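Local coordinates for concanavalin A-like lectin protein kinase family protein (Theobroma cacao, PDB 6CTH) that probably transfers phosphate from ATP to protein substrates through its kinase domain, at residues K72-L77 against A155-F160; I210-R215 against L227-W232. All coordinates share one frame; numbering follows the deposited sequence.

Interaction 1: K72-L77 against A155-F160; sequences KNLVKL and AKLGDF. With MG (magnesium ion), chain C.
The strand 155-157 and the DFG motif of the protein kinase fold, Asp159-Phe160-Gly161, run beside the loop 72-77 that leads from helix 54-66 to strand 77-83. At Ala155 the carbonyl O takes a bond from Asn73 ND2 at 2.9 Å, nearly along the C=O axis and in the amide plane; Lys72 NZ holds the other amide atom, OD1, on a lone pair, so both ends of the amide are fixed. Lys156 lays its chain along the loop and bends at chi4, so that Lys156 NZ donates to Lys72 O (3.1 Å) and Leu74 O (3.3 Å), above both carbonyl planes. Leu157 forms a single beta bridge with Leu74: its N donates to Asn73 O, and its O accepts from Val75 N at 171°, 2.9 Å apart. Val75 CG2 packs against the backbone of Gly158, 3.8 Å from Gly158 CA, and the inhibitor touches this glycine as well. Asp159 OD2 binds the magnesium at 2.1 Å, together with Asp141 and four waters. Phe160, which also packs on Ile65 and Ile66 of helix 54-66, points toward the loop, and Leu74 CD2 meets the edge of its ring in plane, 4.0 Å from Phe160 CZ.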
loop_
_atom_site.group_PDB
_atom_site.type_symbol
_atom_site.label_atom_id
_atom_site.label_comp_id
_atom_site.label_asym_id
_atom_site.label_seq_id
_atom_site.Cartn_x
_atom_site.Cartn_y
_atom_site.Cartn_z
ATOM N N LYS A 72 9.177 10.618 -5.053
ATOM C CA LYS A 72 8.856 11.124 -3.711
ATOM C C LYS A 72 7.857 10.217 -2.965
ATOM O O LYS A 72 7.850 10.182 -1.752
ATOM C CB LYS A 72 8.340 12.557 -3.691
ATOM C CG LYS A 72 6.984 12.738 -4.265
ATOM C CD LYS A 72 6.607 14.201 -4.538
ATOM C CE LYS A 72 5.362 14.242 -5.403
ATOM N NZ LYS A 72 4.089 13.800 -4.766
ATOM N N ASN A 73 7.038 9.505 -3.691
ATOM C CA ASN A 73 6.021 8.646 -3.050
ATOM C C ASN A 73 6.380 7.159 -3.148
ATOM O O ASN A 73 5.496 6.319 -3.007
ATOM C CB ASN A 73 4.664 8.946 -3.598
ATOM C CG ASN A 73 4.267 10.412 -3.390
ATOM O OD1 ASN A 73 4.042 11.140 -4.356
ATOM N ND2 ASN A 73 4.249 10.856 -2.139
ATOM N N LEU A 74 7.657 6.842 -3.346
ATOM C CA LEU A 74 8.141 5.475 -3.273
ATOM C C LEU A 74 9.249 5.305 -2.258
ATOM O O LEU A 74 10.167 6.149 -2.174
ATOM C CB LEU A 74 8.603 4.970 -4.624
ATOM C CG LEU A 74 7.555 4.840 -5.711
ATOM C CD1 LEU A 74 8.225 4.407 -6.992
ATOM C CD2 LEU A 74 6.534 3.784 -5.320
ATOM N N VAL A 75 9.233 4.177 -1.520
ATOM C CA VAL A 75 10.316 3.891 -0.612
ATOM C C VAL A 75 11.607 3.620 -1.380
ATOM O O VAL A 75 11.575 2.920 -2.401
ATOM C CB VAL A 75 9.953 2.630 0.227
ATOM C CG1 VAL A 75 11.143 2.150 1.027
ATOM C CG2 VAL A 75 8.768 2.943 1.102
ATOM N N LYS A 76 12.712 4.235 -0.942
ATOM C CA LYS A 76 14.061 4.025 -1.498
ATOM C C LYS A 76 14.869 2.972 -0.758
ATOM O O LYS A 76 14.788 2.874 0.485
ATOM C CB LYS A 76 14.921 5.363 -1.510
ATOM N N LEU A 77 15.580 2.131 -1.503
ATOM C CA LEU A 77 16.510 1.190 -0.933
ATOM C C LEU A 77 17.818 1.918 -0.667
ATOM O O LEU A 77 18.272 2.687 -1.512
ATOM C CB LEU A 77 16.738 0.031 -1.884
ATOM C CG LEU A 77 17.441 -1.195 -1.317
ATOM C CD1 LEU A 77 16.604 -1.822 -0.220
ATOM C CD2 LEU A 77 17.754 -2.198 -2.422
ATOM N N ALA A 155 3.136 10.088 2.179
ATOM C CA ALA A 155 3.095 8.623 1.995
ATOM C C ALA A 155 4.105 8.104 0.982
ATOM O O ALA A 155 4.340 8.777 -0.052
ATOM C CB ALA A 155 1.715 8.212 1.599
ATOM N N LYS A 156 4.751 6.972 1.277
ATOM C CA LYS A 156 5.648 6.280 0.367
ATOM C C LYS A 156 5.254 4.823 0.249
ATOM O O LYS A 156 5.206 4.125 1.252
ATOM C CB LYS A 156 7.102 6.380 0.828
ATOM C CG LYS A 156 7.732 7.759 0.629
ATOM C CD LYS A 156 9.173 7.866 1.132
ATOM C CE LYS A 156 9.834 9.164 0.682
ATOM N NZ LYS A 156 10.537 9.005 -0.635
ATOM N N LEU A 157 4.994 4.358 -0.964
ATOM C CA LEU A 157 4.635 2.988 -1.219
ATOM C C LEU A 157 5.896 2.163 -1.311
ATOM O O LEU A 157 6.898 2.558 -1.902
ATOM C CB LEU A 157 3.805 2.907 -2.486
ATOM C CG LEU A 157 3.472 1.533 -3.003
ATOM C CD1 LEU A 157 2.503 0.840 -2.050
ATOM C CD2 LEU A 157 2.838 1.618 -4.377
ATOM N N GLY A 158 5.893 1.018 -0.643
ATOM C CA GLY A 158 6.979 0.076 -0.730
ATOM C C GLY A 158 6.506 -1.340 -0.926
ATOM O O GLY A 158 5.344 -1.575 -1.255
ATOM N N ASP A 159 7.414 -2.261 -0.602
ATOM C CA ASP A 159 7.278 -3.711 -0.813
ATOM C C ASP A 159 7.103 -4.108 -2.261
ATOM O O ASP A 159 5.964 -4.297 -2.739
ATOM C CB ASP A 159 6.054 -4.288 -0.021
ATOM C CG ASP A 159 5.923 -5.811 -0.146
ATOM O OD1 ASP A 159 6.913 -6.494 -0.454
ATOM O OD2 ASP A 159 4.766 -6.272 0.034
ATOM N N PHE A 160 8.221 -4.341 -2.922
ATOM C CA PHE A 160 8.270 -4.775 -4.314
ATOM C C PHE A 160 8.572 -6.263 -4.479
ATOM O O PHE A 160 8.975 -6.705 -5.546
ATOM C CB PHE A 160 9.256 -3.886 -5.081
ATOM C CG PHE A 160 8.855 -2.449 -4.980
ATOM C CD1 PHE A 160 7.926 -1.935 -5.803
ATOM C CD2 PHE A 160 9.446 -1.638 -3.997
ATOM C CE1 PHE A 160 7.488 -0.613 -5.687
ATOM C CE2 PHE A 160 9.047 -0.300 -3.894
ATOM C CZ PHE A 160 8.033 0.170 -4.681
HETATM MG MG MG C . 3.960 -8.243 -0.123
HETATM O O HOH W 1 5.993 -9.066 0.119
HETATM O O HOH W 2 3.619 -7.987 1.854
HETATM O O HOH W 3 3.313 -10.224 -0.125
HETATM O O HOH W 4 4.517 -8.315 -2.153
#

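Interaction 2: I210-R215 against L227-W232; sequences IASGRR and LLLVPW
Leu229, in the first turn of helix 229-238, puts both its methyls against the turn that ends helix 196-212 in the C-terminal lobe of the kinase. Its CG is anti to the backbone N (chi1 -174°), which carries Leu229 CD1 to 3.6 Å from Ser212 OG and 4.0 Å from Arg214 CB, while Leu229 CD2 rests 3.5 Å from Arg214 O. That carbonyl oxygen is buried by the contact and has no polar partner. Beside the leucine, Arg214 stretches its chain from CG to NE and crosses Trp232 at about a right angle; Arg214 NE comes 4.1 Å from Trp232 CH2. The guanidinium and indole planes are 62° apart, and Arg214 CZ lies 5.3 Å from the centroid of the Trp232 six-membered ring, so any cation-pi attraction is weak at most. The same Ser212 OG is fixed by its own turn: it accepts from Arg214 N in an ST turn and hydrogen-bonds to Leu208 O, while Gly213 leaves the helix with positive phi. Pro219 O holds Arg214 NH1, and Phe221 packs on both Arg214 and the Trp232 ring. The contact thus joins the C-terminal end of helix 196-212 to the N-terminal end of helix 229-238, with Leu229 also resting on Leu208 and Glu209 of the former.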
loop_
_atom_site.group_PDB
_atom_site.type_symbol
_atom_site.label_atom_id
_atom_site.label_comp_id
_atom_site.label_asym_id
_atom_site.label_seq_id
_atom_site.Cartn_x
_atom_site.Cartn_y
_atom_site.Cartn_z
ATOM N N ILE A 210 -9.076 4.015 3.802
ATOM C CA ILE A 210 -8.678 5.304 4.323
ATOM C C ILE A 210 -9.887 6.224 4.672
ATOM O O ILE A 210 -9.916 6.867 5.723
ATOM C CB ILE A 210 -7.712 5.961 3.311
ATOM C CG1 ILE A 210 -6.397 5.209 3.278
ATOM C CG2 ILE A 210 -7.450 7.426 3.604
ATOM C CD1 ILE A 210 -5.450 5.672 2.168
ATOM N N ALA A 211 -10.881 6.265 3.809
ATOM C CA ALA A 211 -12.120 7.022 4.056
ATOM C C ALA A 211 -12.857 6.541 5.325
ATOM O O ALA A 211 -13.385 7.355 6.090
ATOM C CB ALA A 211 -13.051 6.873 2.871
ATOM N N SER A 212 -12.867 5.234 5.508
ATOM C CA SER A 212 -13.779 4.583 6.475
ATOM C C SER A 212 -13.106 4.192 7.793
ATOM O O SER A 212 -13.796 3.940 8.813
ATOM C CB SER A 212 -14.413 3.355 5.798
ATOM O OG SER A 212 -13.478 2.275 5.684
ATOM N N GLY A 213 -11.776 4.101 7.799
ATOM C CA GLY A 213 -11.043 3.541 8.915
ATOM C C GLY A 213 -11.339 2.086 9.199
ATOM O O GLY A 213 -11.165 1.644 10.331
ATOM N N ARG A 214 -11.794 1.336 8.194
ATOM C CA ARG A 214 -12.189 -0.062 8.334
ATOM C C ARG A 214 -11.355 -0.904 7.387
ATOM O O ARG A 214 -11.175 -0.515 6.217
ATOM C CB ARG A 214 -13.650 -0.257 7.952
ATOM C CG ARG A 214 -14.599 0.412 8.932
ATOM C CD ARG A 214 -16.033 0.310 8.459
ATOM N NE ARG A 214 -16.946 1.130 9.265
ATOM C CZ ARG A 214 -17.476 0.780 10.446
ATOM N NH1 ARG A 214 -17.178 -0.383 11.023
ATOM N NH2 ARG A 214 -18.310 1.634 11.064
ATOM N N ARG A 215 -10.847 -2.033 7.909
ATOM C CA ARG A 215 -10.082 -2.946 7.115
ATOM C C ARG A 215 -10.976 -3.718 6.133
ATOM O O ARG A 215 -12.108 -4.148 6.484
ATOM C CB ARG A 215 -9.310 -3.904 8.048
ATOM C CG ARG A 215 -8.222 -4.687 7.341
ATOM C CD ARG A 215 -7.536 -5.675 8.274
ATOM N NE ARG A 215 -6.889 -5.069 9.421
ATOM C CZ ARG A 215 -5.643 -4.602 9.466
ATOM N NH1 ARG A 215 -4.872 -4.585 8.388
ATOM N NH2 ARG A 215 -5.157 -4.136 10.622
ATOM N N LEU A 227 -19.589 -8.801 5.598
ATOM C CA LEU A 227 -18.292 -9.301 6.077
ATOM C C LEU A 227 -17.145 -8.515 5.479
ATOM O O LEU A 227 -16.027 -8.597 5.983
ATOM C CB LEU A 227 -18.133 -10.776 5.708
ATOM C CG LEU A 227 -19.305 -11.669 6.189
ATOM C CD1 LEU A 227 -19.134 -13.094 5.684
ATOM C CD2 LEU A 227 -19.369 -11.643 7.701
ATOM N N LEU A 228 -17.418 -7.810 4.375
ATOM C CA LEU A 228 -16.381 -7.076 3.662
ATOM C C LEU A 228 -16.712 -5.628 3.410
ATOM O O LEU A 228 -17.852 -5.240 3.194
ATOM C CB LEU A 228 -16.077 -7.747 2.318
ATOM C CG LEU A 228 -15.540 -9.179 2.311
ATOM C CD1 LEU A 228 -15.406 -9.602 0.867
ATOM C CD2 LEU A 228 -14.188 -9.324 2.987
ATOM N N LEU A 229 -15.648 -4.832 3.293
ATOM C CA LEU A 229 -15.788 -3.405 3.081
ATOM C C LEU A 229 -16.438 -2.962 1.796
ATOM O O LEU A 229 -17.315 -2.103 1.833
ATOM C CB LEU A 229 -14.384 -2.735 3.158
ATOM C CG LEU A 229 -14.354 -1.205 3.097
ATOM C CD1 LEU A 229 -15.105 -0.581 4.234
ATOM C CD2 LEU A 229 -12.893 -0.771 3.163
ATOM N N VAL A 230 -15.977 -3.458 0.643
ATOM C CA VAL A 230 -16.391 -2.907 -0.619
ATOM C C VAL A 230 -17.923 -3.060 -0.843
ATOM O O VAL A 230 -18.562 -2.098 -1.249
ATOM C CB VAL A 230 -15.555 -3.480 -1.798
ATOM C CG1 VAL A 230 -16.121 -3.146 -3.154
ATOM C CG2 VAL A 230 -14.096 -2.973 -1.704
ATOM N N PRO A 231 -18.484 -4.241 -0.580
ATOM C CA PRO A 231 -19.966 -4.358 -0.771
ATOM C C PRO A 231 -20.755 -3.423 0.122
ATOM O O PRO A 231 -21.758 -2.877 -0.332
ATOM C CB PRO A 231 -20.276 -5.802 -0.403
ATOM C CG PRO A 231 -19.009 -6.536 -0.536
ATOM C CD PRO A 231 -17.884 -5.548 -0.312
ATOM N N TRP A 232 -20.313 -3.211 1.355
ATOM C CA TRP A 232 -20.999 -2.282 2.250
ATOM C C TRP A 232 -20.885 -0.854 1.774
ATOM O O TRP A 232 -21.840 -0.116 1.819
ATOM C CB TRP A 232 -20.450 -2.417 3.673
ATOM C CG TRP A 232 -20.973 -1.439 4.643
ATOM C CD1 TRP A 232 -22.154 -1.522 5.343
ATOM C CD2 TRP A 232 -20.331 -0.238 5.085
ATOM N NE1 TRP A 232 -22.280 -0.434 6.191
ATOM C CE2 TRP A 232 -21.175 0.361 6.055
ATOM C CE3 TRP A 232 -19.127 0.384 4.772
ATOM C CZ2 TRP A 232 -20.845 1.560 6.705
ATOM C CZ3 TRP A 232 -18.799 1.592 5.418
ATOM C CH2 TRP A 232 -19.666 2.160 6.373
#

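In the fold
The two contacts lie about 24 Å apart between centres, in series along the chain, and share no helix or strand. Interaction 1 is the buried one, near the middle of the molecule, where the loop entering strand 77-83 meets the segment carrying the DFG motif; it borders the inhibitor pocket and the metal site. Interaction 2 lies farther out and is partly buried, linking two helix ends, with the Arg215 side chain about 13 Å from the magnesium. Backbone and side-chain hydrogen bonds hold 72-77 to 155-160. None crosses between 210-215 and 227-232, where leucine methyls and an indole pack on polar and aliphatic atoms of a helix-ending turn; Ser212 OG bonds within its turn and helix, Arg214 NH1 to a loop carbonyl.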